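Local coordinates for DNA topoisomerase 2-associated protein PAT1 (Saccharomyces cerevisiae, PDB 5LMG), which activates mRNA decapping and represses translation in yeast, its C-terminal domain binding directly to the decapping enzyme Dcp2 and the exonuclease Xrn1, at residues N94-I97 / S98-F102; N350-L353 / N354-L358. The protein carries 2 engineered substitutions. All coordinates share one frame; numbering follows the deposited sequence.

Contacts 1 and 2 are local arrangements, each within a few residues of a different helix. They lie on opposite sides of the centre of this largely helical domain. Their centres are about 39 Å apart and their nearest atoms about 26 Å apart, so neither touches the other. Contact 1 (94-102) is the short buried helix 95-99, packed among helices 48-70, 103-114 and 118-130. Contact 2 (350-358) ends the long helix 329-355 and opens strand 358-361. It borders the bound Dcp2 peptide, whereas contact 1 is plain packing. In each, a CH-pi contact joins a phenylalanine to the residue four positions later.

Contact 1 of 2, residues N94-I97 / S98-F102; sequences NPFI and SMLSF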
ATOM      1  N   ASN A  94       7.216   3.257 -20.635  1.00 58.20           N
ATOM      2  CA  ASN A  94       8.636   3.539 -20.390  1.00 57.48           C
ATOM      3  C   ASN A  94       9.461   2.252 -20.098  1.00 59.18           C
ATOM      4  O   ASN A  94       8.999   1.408 -19.318  1.00 57.27           O
ATOM      5  CB  ASN A  94       8.771   4.580 -19.266  1.00 57.31           C
ATOM      6  CG  ASN A  94      10.186   4.989 -18.956  1.00 76.77           C
ATOM      7  OD1 ASN A  94      10.856   4.378 -18.126  1.00 69.05           O
ATOM      8  ND2 ASN A  94      10.662   6.048 -19.594  1.00 67.69           N
ATOM      9  N   PRO A  95      10.657   2.067 -20.723  1.00 55.49           N
ATOM     10  CA  PRO A  95      11.446   0.839 -20.469  1.00 54.82           C
ATOM     11  C   PRO A  95      11.755   0.537 -18.997  1.00 54.75           C
ATOM     12  O   PRO A  95      11.848  -0.638 -18.640  1.00 52.79           O
ATOM     13  CB  PRO A  95      12.720   1.053 -21.292  1.00 57.45           C
ATOM     14  CG  PRO A  95      12.312   2.005 -22.373  1.00 62.65           C
ATOM     15  CD  PRO A  95      11.338   2.937 -21.703  1.00 57.96           C
ATOM     16  N   PHE A  96      11.886   1.583 -18.142  1.00 50.24           N
ATOM     17  CA  PHE A  96      12.128   1.401 -16.709  1.00 48.87           C
ATOM     18  C   PHE A  96      10.923   0.716 -16.036  1.00 52.30           C
ATOM     19  O   PHE A  96      11.120  -0.179 -15.217  1.00 51.28           O
ATOM     20  CB  PHE A  96      12.489   2.722 -16.007  1.00 49.66           C
ATOM     21  CG  PHE A  96      12.697   2.583 -14.518  1.00 49.98           C
ATOM     22  CD1 PHE A  96      13.888   2.071 -14.010  1.00 52.83           C
ATOM     23  CD2 PHE A  96      11.697   2.947 -13.623  1.00 51.23           C
ATOM     24  CE1 PHE A  96      14.076   1.927 -12.635  1.00 53.13           C
ATOM     25  CE2 PHE A  96      11.885   2.807 -12.245  1.00 53.73           C
ATOM     26  CZ  PHE A  96      13.077   2.301 -11.761  1.00 51.96           C
ATOM     27  N   ILE A  97       9.691   1.141 -16.397  1.00 48.95           N
ATOM     28  CA  ILE A  97       8.430   0.591 -15.892  1.00 48.48           C
ATOM     29  C   ILE A  97       8.333  -0.899 -16.245  1.00 51.60           C
ATOM     30  O   ILE A  97       7.974  -1.697 -15.382  1.00 49.75           O
ATOM     31  CB  ILE A  97       7.192   1.432 -16.351  1.00 51.65           C
ATOM     32  CG1 ILE A  97       7.212   2.865 -15.750  1.00 51.99           C
ATOM     33  CG2 ILE A  97       5.839   0.728 -16.096  1.00 51.73           C
ATOM     34  CD1 ILE A  97       6.970   2.992 -14.196  1.00 56.83           C
ATOM     35  N   SER A  98       8.696  -1.271 -17.482  1.00 49.40           N
ATOM     36  CA  SER A  98       8.690  -2.676 -17.914  1.00 49.39           C
ATOM     37  C   SER A  98       9.747  -3.529 -17.209  1.00 52.28           C
ATOM     38  O   SER A  98       9.471  -4.698 -16.925  1.00 50.36           O
ATOM     39  CB  SER A  98       8.823  -2.781 -19.425  1.00 53.28           C
ATOM     40  OG  SER A  98       7.550  -2.571 -20.013  1.00 60.72           O
ATOM     41  N   MET A  99      10.927  -2.937 -16.874  1.00 49.87           N
ATOM     42  CA  MET A  99      12.013  -3.618 -16.147  1.00 50.62           C
ATOM     43  C   MET A  99      11.536  -4.073 -14.758  1.00 51.39           C
ATOM     44  O   MET A  99      11.992  -5.100 -14.249  1.00 49.81           O
ATOM     45  CB  MET A  99      13.266  -2.727 -16.039  1.00 53.92           C
ATOM     46  CG  MET A  99      14.105  -2.723 -17.312  1.00 59.81           C
ATOM     47  SD  MET A  99      15.812  -2.103 -17.128  1.00 65.73           S
ATOM     48  CE  MET A  99      15.524  -0.355 -17.158  1.00 62.55           C
ATOM     49  N   LEU A 100      10.569  -3.328 -14.193  1.00 46.99           N
ATOM     50  CA  LEU A 100       9.940  -3.571 -12.900  1.00 47.08           C
ATOM     51  C   LEU A 100       8.953  -4.760 -12.931  1.00 49.15           C
ATOM     52  O   LEU A 100       8.481  -5.171 -11.876  1.00 48.42           O
ATOM     53  CB  LEU A 100       9.262  -2.281 -12.398  1.00 47.71           C
ATOM     54  CG  LEU A 100      10.028  -1.412 -11.385  1.00 53.20           C
ATOM     55  CD1 LEU A 100      11.315  -0.880 -11.959  1.00 54.19           C
ATOM     56  CD2 LEU A 100       9.187  -0.222 -10.957  1.00 54.89           C
ATOM     57  N   SER A 101       8.647  -5.307 -14.132  1.00 46.40           N
ATOM     58  CA  SER A 101       7.806  -6.504 -14.318  1.00 46.24           C
ATOM     59  C   SER A 101       8.603  -7.758 -13.970  1.00 49.30           C
ATOM     60  O   SER A 101       8.003  -8.807 -13.783  1.00 47.90           O
ATOM     61  CB  SER A 101       7.351  -6.641 -15.769  1.00 49.79           C
ATOM     62  OG  SER A 101       6.391  -5.668 -16.131  1.00 59.42           O
ATOM     63  N   PHE A 102       9.948  -7.666 -13.933  1.00 46.84           N
ATOM     64  CA  PHE A 102      10.839  -8.796 -13.657  1.00 47.06           C
ATOM     65  C   PHE A 102      11.463  -8.701 -12.268  1.00 49.80           C
ATOM     66  O   PHE A 102      11.842  -7.603 -11.845  1.00 48.31           O
ATOM     67  CB  PHE A 102      11.932  -8.886 -14.733  1.00 49.74           C
ATOM     68  CG  PHE A 102      11.401  -9.128 -16.128  1.00 52.75           C
ATOM     69  CD1 PHE A 102      11.149 -10.419 -16.581  1.00 56.56           C
ATOM     70  CD2 PHE A 102      11.131  -8.062 -16.983  1.00 55.88           C
ATOM     71  CE1 PHE A 102      10.636 -10.641 -17.863  1.00 57.99           C
ATOM     72  CE2 PHE A 102      10.611  -8.285 -18.265  1.00 59.28           C
ATOM     73  CZ  PHE A 102      10.372  -9.572 -18.696  1.00 57.56           C
TER
HETATM   74  O   HOH W   1       5.890  -3.358 -14.890  1.00 51.30           O
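Phe96 and Leu100 meet one helical turn apart. From CB, the Phe96 side chain sets out with CG anti to the backbone N (chi1 178°), and one face of the ring lies against Leu100 CD1. Ring atom CD1 comes no nearer than 4.3 Å to Met99 CE, which approaches obliquely. Phe96 CE1 is 4.0 Å from Leu100 CD1, while CE2 lies 3.7 Å and the tip CZ 3.6 Å from it. That methyl sits 20° off the ring normal in a CH-pi contact. Ile86, Met109 and Ile124 also touch the Phe96 side chain, from a loop and helices 103-114 and 118-130.

Asn94 caps the start of the helix, with OD1 accepting from Phe96 N at 3.0 Å from above the carbonyl plane. Ser98 N bonds to Asn94 O at 3.3 Å, and Met99 N to Pro95 O at 3.0 Å. Leu100 N makes two weak bonds, to Phe96 O and Ile97 O, as the chain enters a type I turn from Met99 to Phe102. A water bridges Ile97 O and Ser101 OG. Shortening Phe96 to an alanine removes the ring, which would probably leave a gap beside Leu100 CD1 and take a partner from Met109 and Ile124. Backbone bonds and the Asn94 cap hold the short helix, Ser98 OG bonds to Ser45 OG, and apolar side chains join the helix to its neighbours.

Contact 2 of 2, residues N350-L353 / N354-L358; sequences NLFL and NVMGL
Met356 lays its terminal methyl over one face of the Phe352 ring. Met356 CE is 3.6 Å from Phe352 CZ, offset toward the rim. From the centroid it stands 17° off the ring normal. This is a CH-pi contact. SD stands farther off and oblique, 4.7 Å from the ring centroid, which makes the pair a Met-aromatic contact as well. The bend at chi3 (-55°) turns CE back to the ring. On another side, CE meets Leu353 CD2 at 4.2 Å.

Leu353 also carries the polar centre. Its O accepts from Met356 N and from Leu358 N, each at 3.0 Å. The two donors reach it from opposite faces of the carbonyl plane, so the oxygen is gripped from both sides. One turn earlier, Asn354 N bonds to Asn350 O at 2.9 Å.

The bond from Leu358 N, with one from Gly357 N to Asn354 O, forms a Schellman motif. It ends helix 329-355. Gly357 is the C-prime residue; its positive phi (73°) favours glycine. The chain then turns into strand 358-361, the first of a two-stranded antiparallel hairpin. The reversal brings Leu358 CB to 4.1 Å from Leu353 CB, so the first strand residue packs against the helix it has just left.

The next shell holds these groups in place. Asn350 OD1 accepts from Tyr360 N, tying the helix to the strand. The Phe352 ring packs on Leu281 of helix 275-286 and on Ile296 and Ile304 of helix 290-322. Met356 touches Gln293 and Ile297 of the latter helix. The bound Dcp2 peptide adds an apolar side chain on Met356 and a polar one on Leu358, and polar side chains of the peptide make weak hydrogen bonds to Met356 O and Gly357 O.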
ATOM      1  N   ASN A 350      -9.208   0.011  15.703  1.00 42.54           N
ATOM      2  CA  ASN A 350      -8.924   1.168  16.563  1.00 43.13           C
ATOM      3  C   ASN A 350      -7.896   2.134  15.965  1.00 45.05           C
ATOM      4  O   ASN A 350      -7.955   3.315  16.273  1.00 44.08           O
ATOM      5  CB  ASN A 350      -8.548   0.755  17.986  1.00 44.24           C
ATOM      6  CG  ASN A 350      -9.771   0.462  18.806  1.00 60.56           C
ATOM      7  OD1 ASN A 350     -10.741   1.224  18.808  1.00 58.78           O
ATOM      8  ND2 ASN A 350      -9.766  -0.656  19.512  1.00 47.31           N
ATOM      9  N   LEU A 351      -7.011   1.664  15.064  1.00 41.40           N
ATOM     10  CA  LEU A 351      -6.068   2.530  14.344  1.00 41.57           C
ATOM     11  C   LEU A 351      -6.880   3.594  13.568  1.00 44.49           C
ATOM     12  O   LEU A 351      -6.569   4.784  13.633  1.00 43.21           O
ATOM     13  CB  LEU A 351      -5.185   1.696  13.374  1.00 41.58           C
ATOM     14  CG  LEU A 351      -4.213   2.458  12.433  1.00 46.60           C
ATOM     15  CD1 LEU A 351      -3.211   3.317  13.219  1.00 47.16           C
ATOM     16  CD2 LEU A 351      -3.449   1.488  11.546  1.00 48.69           C
ATOM     17  N   PHE A 352      -7.968   3.149  12.905  1.00 41.59           N
ATOM     18  CA  PHE A 352      -8.869   3.998  12.135  1.00 40.66           C
ATOM     19  C   PHE A 352      -9.767   4.843  13.037  1.00 44.52           C
ATOM     20  O   PHE A 352      -9.815   6.051  12.850  1.00 44.23           O
ATOM     21  CB  PHE A 352      -9.699   3.153  11.148  1.00 41.90           C
ATOM     22  CG  PHE A 352     -10.865   3.854  10.477  1.00 43.38           C
ATOM     23  CD1 PHE A 352     -10.669   5.014   9.730  1.00 45.32           C
ATOM     24  CD2 PHE A 352     -12.149   3.325  10.549  1.00 45.69           C
ATOM     25  CE1 PHE A 352     -11.742   5.640   9.081  1.00 46.61           C
ATOM     26  CE2 PHE A 352     -13.223   3.961   9.910  1.00 48.05           C
ATOM     27  CZ  PHE A 352     -13.009   5.104   9.173  1.00 46.11           C
ATOM     28  N   LEU A 353     -10.463   4.210  14.008  1.00 41.62           N
ATOM     29  CA  LEU A 353     -11.420   4.872  14.898  1.00 41.97           C
ATOM     30  C   LEU A 353     -10.821   5.968  15.776  1.00 45.75           C
ATOM     31  O   LEU A 353     -11.415   7.049  15.856  1.00 44.14           O
ATOM     32  CB  LEU A 353     -12.195   3.859  15.767  1.00 41.77           C
ATOM     33  CG  LEU A 353     -13.173   2.911  15.068  1.00 45.57           C
ATOM     34  CD1 LEU A 353     -13.760   1.922  16.078  1.00 45.23           C
ATOM     35  CD2 LEU A 353     -14.302   3.682  14.365  1.00 48.78           C
ATOM     36  N   ASN A 354      -9.665   5.686  16.445  1.00 43.05           N
ATOM     37  CA  ASN A 354      -8.976   6.631  17.348  1.00 43.95           C
ATOM     38  C   ASN A 354      -8.642   7.961  16.701  1.00 49.90           C
ATOM     39  O   ASN A 354      -8.753   8.996  17.347  1.00 50.51           O
ATOM     40  CB  ASN A 354      -7.732   6.026  17.990  1.00 41.38           C
ATOM     41  CG  ASN A 354      -7.974   4.805  18.863  1.00 52.10           C
ATOM     42  OD1 ASN A 354      -9.100   4.441  19.242  1.00 44.74           O
ATOM     43  ND2 ASN A 354      -6.904   4.149  19.207  1.00 42.58           N
ATOM     44  N   VAL A 355      -8.262   7.923  15.421  1.00 47.56           N
ATOM     45  CA  VAL A 355      -7.931   9.076  14.581  1.00 48.48           C
ATOM     46  C   VAL A 355      -9.121  10.086  14.538  1.00 51.44           C
ATOM     47  O   VAL A 355      -8.914  11.302  14.522  1.00 51.29           O
ATOM     48  CB  VAL A 355      -7.476   8.530  13.199  1.00 52.42           C
ATOM     49  CG1 VAL A 355      -7.933   9.399  12.044  1.00 52.59           C
ATOM     50  CG2 VAL A 355      -5.965   8.295  13.169  1.00 51.91           C
ATOM     51  N   MET A 356     -10.351   9.566  14.615  1.00 46.81           N
ATOM     52  CA  MET A 356     -11.573  10.363  14.636  1.00 46.15           C
ATOM     53  C   MET A 356     -12.120  10.572  16.062  1.00 50.31           C
ATOM     54  O   MET A 356     -13.248  11.033  16.225  1.00 51.57           O
ATOM     55  CB  MET A 356     -12.625   9.712  13.747  1.00 47.78           C
ATOM     56  CG  MET A 356     -12.264   9.716  12.271  1.00 50.21           C
ATOM     57  SD  MET A 356     -13.379   8.691  11.299  1.00 53.04           S
ATOM     58  CE  MET A 356     -13.245   7.094  12.194  1.00 49.91           C
ATOM     59  N   GLY A 357     -11.326  10.227  17.069  1.00 46.09           N
ATOM     60  CA  GLY A 357     -11.712  10.356  18.472  1.00 46.49           C
ATOM     61  C   GLY A 357     -12.737   9.340  18.940  1.00 49.83           C
ATOM     62  O   GLY A 357     -13.477   9.599  19.894  1.00 49.30           O
ATOM     63  N   LEU A 358     -12.782   8.173  18.274  1.00 45.71           N
ATOM     64  CA  LEU A 358     -13.699   7.075  18.590  1.00 45.87           C
ATOM     65  C   LEU A 358     -12.920   5.837  19.005  1.00 48.42           C
ATOM     66  O   LEU A 358     -11.738   5.741  18.693  1.00 46.76           O
ATOM     67  CB  LEU A 358     -14.634   6.758  17.398  1.00 45.44           C
ATOM     68  CG  LEU A 358     -15.541   7.909  16.909  1.00 48.60           C
ATOM     69  CD1 LEU A 358     -16.289   7.501  15.674  1.00 48.06           C
ATOM     70  CD2 LEU A 358     -16.520   8.364  17.997  1.00 49.75           C
TER